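Local coordinates for putative alpha-galactosidase (PDB 4NZJ), which probably catalyses the hydrolysis of terminal, non-reducing alpha-D-galactose residues from alpha-D-galactosides, as a glycoside hydrolase family 27 enzyme, at residues L98-M102 against I381-Q385; Y184-A188 against C196-G200; R234-G239 against Y251-E255; Y344-S349 against I374-L380. One frame throughout, in Å; residues are numbered along the deposited sequence. Where two conformers were deposited one is given.

Contact 1: residues L98-M102 against I381-Q385; sequences LTPPM and IAINQ
The loop 98-102, extended from Thr99 on, runs past the C-terminal end of helix 378-384, where Gln385 first leaves helical angles although its N still bonds to Ile381 O (2.8 Å). The closest CA pair is Thr99 and Gln385, 5.2 Å apart. Thr99, a p rotamer, points toward the helix end and donates from OG1 to Gln385 OE1 at 2.7 Å. Pro100 follows in a polyproline-like conformation (phi/psi -61/147); its CD lies 3.2 Å from Asn384 O, and its carbonyl O receives Gln385 NE2 at 2.9 Å, almost linearly. Pro101 turns away and pairs through its backbone with Leu358. Met102, a selenomethionine, then opens the first strand of the TIM barrel, its SE 3.8 Å from Ile381 CG2 and 3.7 Å from Gln385 CD. The Gln385 side chain starts sideways and brings its amide to the loop, chi1 and chi2 both m; its NE2 also donates to Asn384 OD1 (2.8 Å). The contact joins the chain leading into the first barrel strand with the barrel's last helix, beside Pro18 and Ile20 of the Ig-like domain. With two acceptors for NE2 and a hydroxyl donor for OE1, the buried amide has its orientation fixed and its polarity satisfied.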
loop_
_atom_site.group_PDB
_atom_site.type_symbol
_atom_site.label_atom_id
_atom_site.label_comp_id
_atom_site.label_asym_id
_atom_site.label_seq_id
_atom_site.Cartn_x
_atom_site.Cartn_y
_atom_site.Cartn_z
ATOM N N LEU A 98 1.791 8.862 5.388
ATOM C CA LEU A 98 2.356 8.677 6.718
ATOM C C LEU A 98 2.302 7.204 7.132
ATOM O O LEU A 98 3.015 6.785 8.043
ATOM C CB LEU A 98 1.647 9.583 7.733
ATOM C CG LEU A 98 1.978 11.068 7.532
ATOM C CD1 LEU A 98 1.066 11.954 8.364
ATOM C CD2 LEU A 98 3.438 11.346 7.864
ATOM N N THR A 99 1.451 6.439 6.445
ATOM C CA THR A 99 1.486 4.972 6.440
ATOM C C THR A 99 1.599 4.499 4.994
ATOM O O THR A 99 1.325 5.263 4.068
ATOM C CB THR A 99 0.208 4.371 7.057
ATOM O OG1 THR A 99 -0.928 4.724 6.260
ATOM C CG2 THR A 99 0.011 4.867 8.478
ATOM N N PRO A 100 2.018 3.236 4.773
ATOM C CA PRO A 100 2.151 2.794 3.383
ATOM C C PRO A 100 0.827 2.831 2.618
ATOM O O PRO A 100 -0.234 2.608 3.213
ATOM C CB PRO A 100 2.647 1.348 3.519
ATOM C CG PRO A 100 3.329 1.318 4.840
ATOM C CD PRO A 100 2.551 2.248 5.724
ATOM N N PRO A 101 0.885 3.110 1.307
ATOM C CA PRO A 101 -0.355 3.135 0.525
ATOM C C PRO A 101 -0.921 1.734 0.312
ATOM O O PRO A 101 -0.167 0.779 0.135
ATOM C CB PRO A 101 0.082 3.745 -0.804
ATOM C CG PRO A 101 1.515 3.379 -0.924
ATOM C CD PRO A 101 2.076 3.309 0.465
HETATM N N MSE A 102 -2.243 1.627 0.327
HETATM C CA MSE A 102 -2.934 0.374 0.083
HETATM C C MSE A 102 -3.921 0.583 -1.033
HETATM O O MSE A 102 -4.576 1.626 -1.103
HETATM C CB MSE A 102 -3.689 -0.052 1.339
HETATM C CG MSE A 102 -2.784 -0.196 2.559
HETATM SE SE MSE A 102 -3.838 -0.651 4.155
HETATM C CE MSE A 102 -4.786 -2.219 3.440
ATOM N N ILE A 381 -2.398 -6.064 8.578
ATOM C CA ILE A 381 -2.551 -4.710 8.062
ATOM C C ILE A 381 -2.230 -3.671 9.140
ATOM O O ILE A 381 -1.569 -2.662 8.862
ATOM C CB ILE A 381 -3.949 -4.496 7.464
ATOM C CG1 ILE A 381 -4.091 -5.360 6.205
ATOM C CG2 ILE A 381 -4.183 -3.025 7.147
ATOM C CD1 ILE A 381 -5.513 -5.505 5.720
ATOM N N ALA A 382 -2.673 -3.915 10.373
ATOM C CA ALA A 382 -2.373 -2.998 11.471
ATOM C C ALA A 382 -0.858 -2.859 11.675
ATOM O O ALA A 382 -0.362 -1.770 11.947
ATOM C CB ALA A 382 -3.047 -3.453 12.755
ATOM N N ILE A 383 -0.136 -3.961 11.525
ATOM C CA ILE A 383 1.324 -3.930 11.563
ATOM C C ILE A 383 1.889 -3.095 10.403
ATOM O O ILE A 383 2.714 -2.208 10.630
ATOM C CB ILE A 383 1.912 -5.356 11.577
ATOM C CG1 ILE A 383 1.640 -6.001 12.942
ATOM C CG2 ILE A 383 3.403 -5.333 11.270
ATOM C CD1 ILE A 383 1.883 -7.493 12.986
ATOM N N ASN A 384 1.431 -3.358 9.179
ATOM C CA ASN A 384 1.848 -2.558 8.005
ATOM C C ASN A 384 1.628 -1.063 8.202
ATOM O O ASN A 384 2.462 -0.234 7.820
ATOM C CB ASN A 384 1.085 -2.994 6.758
ATOM C CG ASN A 384 1.486 -2.205 5.515
ATOM O OD1 ASN A 384 0.799 -1.261 5.121
ATOM N ND2 ASN A 384 2.599 -2.588 4.895
ATOM N N GLN A 385 0.490 -0.729 8.802
ATOM C CA GLN A 385 0.067 0.658 8.970
ATOM C C GLN A 385 0.541 1.293 10.290
ATOM O O GLN A 385 0.146 2.405 10.622
ATOM C CB GLN A 385 -1.461 0.731 8.858
ATOM C CG GLN A 385 -2.000 0.294 7.504
ATOM C CD GLN A 385 -1.713 1.312 6.413
ATOM O OE1 GLN A 385 -2.304 2.396 6.388
ATOM N NE2 GLN A 385 -0.798 0.975 5.512
#

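Contact 2: residues Y184-A188 against C196-G200; sequences YSDAA and CGSYG
Strand 180-186 ends at Asp186, and the chain turns through an inverse gamma turn centred on Ala187 (phi/psi -82/50), closed by a weak 2.9 Å bond from Ala188 N to Asp186 O. Against this end lies the irregular segment 196-200, with directions 63° apart and CA pairs Asp186-Gly197 (4.8 Å) and Ala188-Tyr199 (4.5 Å). Two backbone bonds set the fit: Ser198 N to Asp186 O at 3.0 Å and Tyr199 N to Ala188 O at 3.2 Å. Ser185, chi1 t, points toward the loop and donates from OG to Ser198 OG at 2.7 Å; Ser198 is m, and its hydroxyl is also hydrogen-bonded to Asp205. Gly197 leaves no room for a side chain, since an ideal CB would sit 2.4 Å from Ala188 O; its CA instead makes a CH...O contact with that oxygen (3.3 Å). Tyr199, chi1 t, lays CB 3.8 Å from Ala187 C, then carries its ring outward to a cation-pi contact with Arg234. The contact pins together the two ends of the loop between the third barrel strand and helix 202-212. Strand 216-220 pairs alongside through Lys218 and Asp220, while Met238 of helix 228-243 touches Ser198.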
loop_
_atom_site.group_PDB
_atom_site.type_symbol
_atom_site.label_atom_id
_atom_site.label_comp_id
_atom_site.label_asym_id
_atom_site.label_seq_id
_atom_site.Cartn_x
_atom_site.Cartn_y
_atom_site.Cartn_z
ATOM N N TYR A 184 -0.770 7.058 -14.591
ATOM C CA TYR A 184 0.532 6.571 -14.993
ATOM C C TYR A 184 1.118 7.449 -16.083
ATOM O O TYR A 184 0.430 7.822 -17.035
ATOM C CB TYR A 184 0.382 5.136 -15.512
ATOM C CG TYR A 184 1.607 4.569 -16.191
ATOM C CD1 TYR A 184 1.867 4.836 -17.523
ATOM C CD2 TYR A 184 2.511 3.768 -15.495
ATOM C CE1 TYR A 184 2.989 4.327 -18.151
ATOM C CE2 TYR A 184 3.641 3.254 -16.113
ATOM C CZ TYR A 184 3.873 3.536 -17.446
ATOM O OH TYR A 184 4.988 3.038 -18.087
ATOM N N SER A 185 2.403 7.761 -15.966
ATOM C CA SER A 185 3.145 8.305 -17.090
ATOM C C SER A 185 4.594 7.840 -17.002
ATOM O O SER A 185 4.919 6.929 -16.230
ATOM C CB SER A 185 3.047 9.823 -17.146
ATOM O OG SER A 185 3.584 10.308 -18.371
ATOM N N ASP A 186 5.453 8.439 -17.816
ATOM C CA ASP A 186 6.825 7.974 -17.970
ATOM C C ASP A 186 7.710 9.187 -18.226
ATOM O O ASP A 186 7.295 10.129 -18.921
ATOM C CB ASP A 186 6.873 7.004 -19.153
ATOM C CG ASP A 186 8.183 6.263 -19.274
ATOM O OD1 ASP A 186 9.185 6.889 -19.676
ATOM O OD2 ASP A 186 8.193 5.040 -19.005
ATOM N N ALA A 187 8.930 9.142 -17.692
ATOM C CA ALA A 187 9.904 10.234 -17.822
ATOM C C ALA A 187 10.653 10.191 -19.152
ATOM O O ALA A 187 11.888 10.268 -19.200
ATOM C CB ALA A 187 10.884 10.194 -16.662
ATOM N N ALA A 188 9.888 10.084 -20.231
ATOM C CA ALA A 188 10.429 10.033 -21.579
ATOM C C ALA A 188 9.326 10.465 -22.539
ATOM O O ALA A 188 8.203 10.770 -22.120
ATOM C CB ALA A 188 10.902 8.622 -21.904
ATOM N N CYS A 196 2.061 8.018 -25.170
ATOM C CA CYS A 196 2.736 9.288 -24.892
ATOM C C CYS A 196 3.157 9.422 -23.426
ATOM O O CYS A 196 2.357 9.187 -22.524
ATOM C CB CYS A 196 1.843 10.461 -25.274
ATOM S SG CYS A 196 2.775 11.999 -25.400
ATOM N N GLY A 197 4.420 9.800 -23.207
ATOM C CA GLY A 197 4.928 10.114 -21.866
ATOM C C GLY A 197 5.042 11.619 -21.636
ATOM O O GLY A 197 4.633 12.413 -22.484
ATOM N N SER A 198 5.643 12.006 -20.512
ATOM C CA SER A 198 5.595 13.393 -20.030
ATOM C C SER A 198 6.905 14.185 -20.116
ATOM O O SER A 198 6.936 15.359 -19.735
ATOM C CB SER A 198 5.130 13.410 -18.574
ATOM O OG SER A 198 3.789 12.968 -18.453
ATOM N N TYR A 199 7.985 13.576 -20.591
ATOM C CA TYR A 199 9.261 14.287 -20.620
ATOM C C TYR A 199 9.170 15.596 -21.411
ATOM O O TYR A 199 8.760 15.604 -22.571
ATOM C CB TYR A 199 10.367 13.400 -21.186
ATOM C CG TYR A 199 11.706 14.094 -21.232
ATOM C CD1 TYR A 199 12.319 14.520 -20.064
ATOM C CD2 TYR A 199 12.352 14.326 -22.437
ATOM C CE1 TYR A 199 13.541 15.160 -20.089
ATOM C CE2 TYR A 199 13.580 14.968 -22.474
ATOM C CZ TYR A 199 14.166 15.381 -21.294
ATOM O OH TYR A 199 15.383 16.018 -21.317
ATOM N N GLY A 200 9.554 16.697 -20.767
ATOM C CA GLY A 200 9.510 18.027 -21.375
ATOM C C GLY A 200 8.177 18.750 -21.232
ATOM O O GLY A 200 8.069 19.923 -21.581
#

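Contact 3: residues R234-G239 against Y251-E255; sequences RYAKMG and YSVCE
Helix 234-239 and strand 251-254 run nearly antiparallel, their axes 164° apart in direction and 10.4 Å apart at closest approach. Nearest CA pairs are Tyr235-Val253 (7.6 Å) and Gly239-Tyr251 (7.2 Å). This is the return half of a beta-alpha-beta crossover, in which helix 228-243 links the neighbouring parallel barrel strands 216-220 and 250-254. Two tyrosines fill the gap from opposite segments. Tyr251, chi1 t, points toward the helix and donates from OH to Tyr235 O at 2.7 Å; that carbonyl also accepts the helical bond from Gly239 N (3.0 Å). The Tyr251 ring lies against the helix, with CE2 3.5 Å from Gly239 CA, where a beta carbon would be tight, and CE1 3.9 Å from Met238 CG, a selenomethionine. Tyr235, chi1 m, sends its ring the other way. Val253 CG1 sits over one face of the Tyr235 ring, 3.9 Å from its centroid and 17° off the normal, a CH-pi contact. At the ring's far end Tyr235 OH comes to 3.8 Å from Glu255 CB, and its hydrogen-bonding partner is Tyr219 O on the preceding strand. Both hydroxyls therefore end on backbone carbonyls, so these largely hydrophobic rings are buried between helix and sheet with their polar tips satisfied.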
loop_
_atom_site.group_PDB
_atom_site.type_symbol
_atom_site.label_atom_id
_atom_site.label_comp_id
_atom_site.label_asym_id
_atom_site.label_seq_id
_atom_site.Cartn_x
_atom_site.Cartn_y
_atom_site.Cartn_z
ATOM N N ARG A 234 15.133 14.237 -13.909
ATOM C CA ARG A 234 13.814 14.027 -14.517
ATOM C C ARG A 234 12.749 13.763 -13.451
ATOM O O ARG A 234 11.626 14.269 -13.537
ATOM C CB ARG A 234 13.852 12.889 -15.540
ATOM C CG ARG A 234 14.700 13.209 -16.759
ATOM C CD ARG A 234 14.460 12.231 -17.898
ATOM N NE ARG A 234 15.336 12.536 -19.024
ATOM C CZ ARG A 234 15.183 12.085 -20.268
ATOM N NH1 ARG A 234 14.174 11.289 -20.598
ATOM N NH2 ARG A 234 16.053 12.449 -21.199
ATOM N N TYR A 235 13.108 12.990 -12.433
ATOM C CA TYR A 235 12.195 12.748 -11.321
ATOM C C TYR A 235 11.992 14.012 -10.496
ATOM O O TYR A 235 10.875 14.310 -10.091
ATOM C CB TYR A 235 12.656 11.565 -10.462
ATOM C CG TYR A 235 12.254 10.251 -11.080
ATOM C CD1 TYR A 235 10.925 9.840 -11.071
ATOM C CD2 TYR A 235 13.186 9.441 -11.723
ATOM C CE1 TYR A 235 10.538 8.655 -11.663
ATOM C CE2 TYR A 235 12.808 8.249 -12.316
ATOM C CZ TYR A 235 11.483 7.863 -12.286
ATOM O OH TYR A 235 11.101 6.684 -12.878
ATOM N N ALA A 236 13.058 14.776 -10.276
ATOM C CA ALA A 236 12.928 16.039 -9.540
ATOM C C ALA A 236 12.004 17.022 -10.263
ATOM O O ALA A 236 11.198 17.696 -9.628
ATOM C CB ALA A 236 14.289 16.665 -9.302
ATOM N N LYS A 237 12.136 17.100 -11.584
ATOM C CA LYS A 237 11.322 17.996 -12.411
ATOM C C LYS A 237 9.831 17.686 -12.275
ATOM O O LYS A 237 9.018 18.592 -12.063
ATOM C CB LYS A 237 11.747 17.879 -13.879
ATOM C CG LYS A 237 10.928 18.705 -14.864
ATOM C CD LYS A 237 11.266 20.179 -14.801
ATOM C CE LYS A 237 10.398 20.976 -15.766
ATOM N NZ LYS A 237 10.546 20.523 -17.179
HETATM N N MSE A 238 9.467 16.411 -12.392
HETATM C CA MSE A 238 8.058 16.028 -12.254
HETATM C C MSE A 238 7.598 16.242 -10.829
HETATM O O MSE A 238 6.456 16.631 -10.602
HETATM C CB MSE A 238 7.805 14.592 -12.723
HETATM C CG MSE A 238 6.369 14.111 -12.490
HETATM SE SE MSE A 238 5.011 15.267 -13.350
HETATM C CE MSE A 238 4.964 14.346 -15.088
ATOM N N GLY A 239 8.473 16.007 -9.854
ATOM C CA GLY A 239 8.128 16.264 -8.453
ATOM C C GLY A 239 7.731 17.717 -8.229
ATOM O O GLY A 239 6.716 18.005 -7.590
ATOM N N TYR A 251 3.538 10.547 -5.210
ATOM C CA TYR A 251 4.508 10.407 -6.279
ATOM C C TYR A 251 5.226 9.066 -6.131
ATOM O O TYR A 251 6.026 8.876 -5.214
ATOM C CB TYR A 251 5.488 11.575 -6.206
ATOM C CG TYR A 251 6.424 11.762 -7.377
ATOM C CD1 TYR A 251 6.157 11.219 -8.637
ATOM C CD2 TYR A 251 7.564 12.545 -7.229
ATOM C CE1 TYR A 251 7.030 11.430 -9.699
ATOM C CE2 TYR A 251 8.432 12.760 -8.280
ATOM C CZ TYR A 251 8.159 12.205 -9.511
ATOM O OH TYR A 251 9.032 12.432 -10.556
ATOM N N SER A 252 4.897 8.142 -7.027
ATOM C CA SER A 252 5.447 6.790 -7.036
ATOM C C SER A 252 6.538 6.701 -8.103
ATOM O O SER A 252 6.272 6.840 -9.296
ATOM C CB SER A 252 4.316 5.783 -7.297
ATOM O OG SER A 252 4.797 4.492 -7.627
ATOM N N VAL A 253 7.771 6.496 -7.657
ATOM C CA VAL A 253 8.937 6.447 -8.531
ATOM C C VAL A 253 9.161 5.009 -8.990
ATOM O O VAL A 253 9.192 4.088 -8.176
ATOM C CB VAL A 253 10.167 7.008 -7.787
ATOM C CG1 VAL A 253 11.463 6.755 -8.552
ATOM C CG2 VAL A 253 9.969 8.493 -7.534
ATOM N N CYS A 254 9.295 4.815 -10.301
ATOM C CA CYS A 254 9.473 3.485 -10.860
ATOM C C CYS A 254 10.617 3.457 -11.870
ATOM O O CYS A 254 10.410 3.660 -13.071
ATOM C CB CYS A 254 8.163 3.015 -11.498
ATOM S SG CYS A 254 8.237 1.363 -12.200
ATOM N N GLU A 255 11.831 3.227 -11.371
ATOM C CA GLU A 255 13.000 3.039 -12.234
ATOM C C GLU A 255 13.719 1.716 -11.898
ATOM O O GLU A 255 14.905 1.538 -12.193
ATOM C CB GLU A 255 13.923 4.280 -12.227
ATOM C CG GLU A 255 14.489 4.719 -10.879
ATOM C CD GLU A 255 15.465 3.727 -10.297
ATOM O OE1 GLU A 255 16.640 3.703 -10.734
ATOM O OE2 GLU A 255 15.055 2.951 -9.407
#

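Contact 4: residues Y344-S349 against I374-L380; sequences YKSHFS and ILLDPDL
Phe348, Ile374 and Leu380 make most of this junction between helix 341-353, which follows the seventh barrel strand, and the two short helices, 369-375 and 378-384, that follow the eighth. Nearest CA pairs are Lys345-Ile374 (5.9 Å) and Ser349-Leu380 (6.4 Å). Phe348, chi1 t, points into the bend at 376-377, its CE2 3.3 Å from Ile374 O; Leu375 CA lies over one face of the Phe348 ring, 4.3 Å from its centroid (CH-pi), and Leu380 CD1 meets the ring edge, 4.0 Å from Phe348 CD2. Ile374 (m, t) packs CG2 3.4 Å from Phe348 CB and CD1 4.0 Å from Tyr344 CB. Leu380 (m, t) brings CD1 to 3.4 Å from Ser349 OG. Asp377 N-caps the second helix, its OD1 accepting from Leu380 N at 3.1 Å. Lys345 NZ stays 4.3 Å from Asp377 OD2, beyond a salt bridge. No hydrogen bond links the segments: Ser349 OG bonds back to Lys345 O, Tyr344 OH turns away to Asp281, and the junction rests mainly on apolar packing, much of it on Phe348.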
loop_
_atom_site.group_PDB
_atom_site.type_symbol
_atom_site.label_atom_id
_atom_site.label_comp_id
_atom_site.label_asym_id
_atom_site.label_seq_id
_atom_site.Cartn_x
_atom_site.Cartn_y
_atom_site.Cartn_z
ATOM N N TYR A 344 1.338 -17.406 -0.797
ATOM C CA TYR A 344 0.654 -16.120 -0.878
ATOM C C TYR A 344 0.473 -15.449 0.492
ATOM O O TYR A 344 0.640 -14.247 0.620
ATOM C CB TYR A 344 -0.706 -16.263 -1.560
ATOM C CG TYR A 344 -0.648 -16.480 -3.056
ATOM C CD1 TYR A 344 0.223 -15.748 -3.866
ATOM C CD2 TYR A 344 -1.499 -17.393 -3.667
ATOM C CE1 TYR A 344 0.249 -15.939 -5.240
ATOM C CE2 TYR A 344 -1.477 -17.589 -5.037
ATOM C CZ TYR A 344 -0.604 -16.859 -5.820
ATOM O OH TYR A 344 -0.588 -17.068 -7.180
ATOM N N LYS A 345 0.131 -16.232 1.507
ATOM C CA LYS A 345 -0.018 -15.704 2.863
ATOM C C LYS A 345 1.307 -15.137 3.387
ATOM O O LYS A 345 1.338 -14.064 3.989
ATOM C CB LYS A 345 -0.561 -16.791 3.799
ATOM C CG LYS A 345 -0.638 -16.418 5.274
ATOM C CD LYS A 345 -1.645 -15.321 5.559
ATOM C CE LYS A 345 -1.646 -14.928 7.034
ATOM N NZ LYS A 345 -1.992 -16.057 7.934
ATOM N N SER A 346 2.405 -15.850 3.160
ATOM C CA SER A 346 3.712 -15.362 3.616
ATOM C C SER A 346 4.141 -14.099 2.863
ATOM O O SER A 346 4.703 -13.178 3.443
ATOM C CB SER A 346 4.766 -16.457 3.466
ATOM O OG SER A 346 4.466 -17.528 4.337
ATOM N N HIS A 347 3.886 -14.082 1.563
ATOM C CA HIS A 347 4.107 -12.913 0.711
ATOM C C HIS A 347 3.378 -11.692 1.278
ATOM O O HIS A 347 3.977 -10.640 1.473
ATOM C CB HIS A 347 3.666 -13.282 -0.710
ATOM C CG HIS A 347 3.463 -12.134 -1.649
ATOM N ND1 HIS A 347 4.381 -11.119 -1.823
ATOM C CD2 HIS A 347 2.468 -11.892 -2.534
ATOM C CE1 HIS A 347 3.937 -10.280 -2.741
ATOM N NE2 HIS A 347 2.788 -10.734 -3.197
ATOM N N PHE A 348 2.100 -11.851 1.614
ATOM C CA PHE A 348 1.352 -10.752 2.216
ATOM C C PHE A 348 1.935 -10.344 3.582
ATOM O O PHE A 348 2.131 -9.155 3.856
ATOM C CB PHE A 348 -0.131 -11.110 2.344
ATOM C CG PHE A 348 -0.983 -9.963 2.803
ATOM C CD1 PHE A 348 -1.315 -8.935 1.932
ATOM C CD2 PHE A 348 -1.422 -9.888 4.119
ATOM C CE1 PHE A 348 -2.083 -7.863 2.356
ATOM C CE2 PHE A 348 -2.204 -8.825 4.541
ATOM C CZ PHE A 348 -2.528 -7.811 3.663
ATOM N N SER A 349 2.210 -11.342 4.422
ATOM C CA SER A 349 2.750 -11.122 5.770
ATOM C C SER A 349 4.041 -10.322 5.753
ATOM O O SER A 349 4.226 -9.417 6.561
ATOM C CB SER A 349 2.995 -12.455 6.473
ATOM O OG SER A 349 1.794 -13.194 6.564
ATOM N N ILE A 374 -6.600 -13.570 3.234
ATOM C CA ILE A 374 -5.244 -13.052 3.301
ATOM C C ILE A 374 -5.250 -11.524 3.231
ATOM O O ILE A 374 -4.722 -10.853 4.119
ATOM C CB ILE A 374 -4.360 -13.627 2.174
ATOM C CG1 ILE A 374 -4.212 -15.143 2.346
ATOM C CG2 ILE A 374 -3.007 -12.930 2.161
ATOM C CD1 ILE A 374 -3.646 -15.852 1.130
ATOM N N LEU A 375 -5.857 -10.971 2.182
ATOM C CA LEU A 375 -5.788 -9.529 1.928
ATOM C C LEU A 375 -6.487 -8.669 2.986
ATOM O O LEU A 375 -6.180 -7.482 3.118
ATOM C CB LEU A 375 -6.363 -9.212 0.546
ATOM C CG LEU A 375 -5.586 -9.770 -0.642
ATOM C CD1 LEU A 375 -6.356 -9.488 -1.917
ATOM C CD2 LEU A 375 -4.199 -9.155 -0.715
ATOM N N LEU A 376 -7.422 -9.257 3.733
ATOM C CA LEU A 376 -8.192 -8.523 4.737
ATOM C C LEU A 376 -7.744 -8.801 6.175
ATOM O O LEU A 376 -8.452 -8.451 7.116
ATOM C CB LEU A 376 -9.673 -8.862 4.610
ATOM C CG LEU A 376 -10.326 -8.589 3.256
ATOM C CD1 LEU A 376 -11.790 -8.996 3.305
ATOM C CD2 LEU A 376 -10.173 -7.126 2.874
ATOM N N ASP A 377 -6.571 -9.402 6.345
ATOM C CA ASP A 377 -6.083 -9.796 7.676
ATOM C C ASP A 377 -5.871 -8.543 8.533
ATOM O O ASP A 377 -4.958 -7.771 8.259
ATOM C CB ASP A 377 -4.783 -10.586 7.527
ATOM C CG ASP A 377 -4.324 -11.206 8.822
ATOM O OD1 ASP A 377 -4.166 -10.469 9.815
ATOM O OD2 ASP A 377 -4.114 -12.438 8.836
ATOM N N PRO A 378 -6.716 -8.326 9.563
ATOM C CA PRO A 378 -6.648 -7.031 10.256
ATOM C C PRO A 378 -5.368 -6.801 11.061
ATOM O O PRO A 378 -4.890 -5.672 11.130
ATOM C CB PRO A 378 -7.857 -7.050 11.196
ATOM C CG PRO A 378 -8.699 -8.202 10.770
ATOM C CD PRO A 378 -7.798 -9.178 10.091
ATOM N N ASP A 379 -4.845 -7.857 11.677
ATOM C CA ASP A 379 -3.634 -7.753 12.491
ATOM C C ASP A 379 -2.413 -7.454 11.633
ATOM O O ASP A 379 -1.576 -6.632 12.006
ATOM C CB ASP A 379 -3.391 -9.044 13.273
ATOM C CG ASP A 379 -4.336 -9.214 14.446
ATOM O OD1 ASP A 379 -5.007 -8.242 14.837
ATOM O OD2 ASP A 379 -4.398 -10.333 14.988
ATOM N N LEU A 380 -2.298 -8.126 10.494
ATOM C CA LEU A 380 -1.164 -7.899 9.598
ATOM C C LEU A 380 -1.213 -6.501 8.986
ATOM O O LEU A 380 -0.200 -5.822 8.902
ATOM C CB LEU A 380 -1.097 -8.960 8.505
ATOM C CG LEU A 380 -0.684 -10.353 8.980
ATOM C CD1 LEU A 380 -0.791 -11.350 7.841
ATOM C CD2 LEU A 380 0.727 -10.335 9.544
#

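How the contacts relate
All four contacts are largely buried and belong to the TIM barrel, but they form two clusters. Contacts 1 and 4 share helix 378-384, with Ile381 of the first resting on Phe348 and Leu375 of the second, and their centres are about 12 Å apart. Contacts 2 and 3, with centres about 10 Å apart, are joined through Arg234, whose NH1 reaches Ala187 O. Contact 1 lies nearest the chain's centre, about 7 Å away, and contact 2 farthest, about 23 Å. The chemistry differs with the elements joined: side-chain amide bonding at a helix end, backbone bonds and a serine-serine bond at a strand end, helix-on-sheet packing of two tyrosines, and mainly apolar packing of a helix on a helical bend.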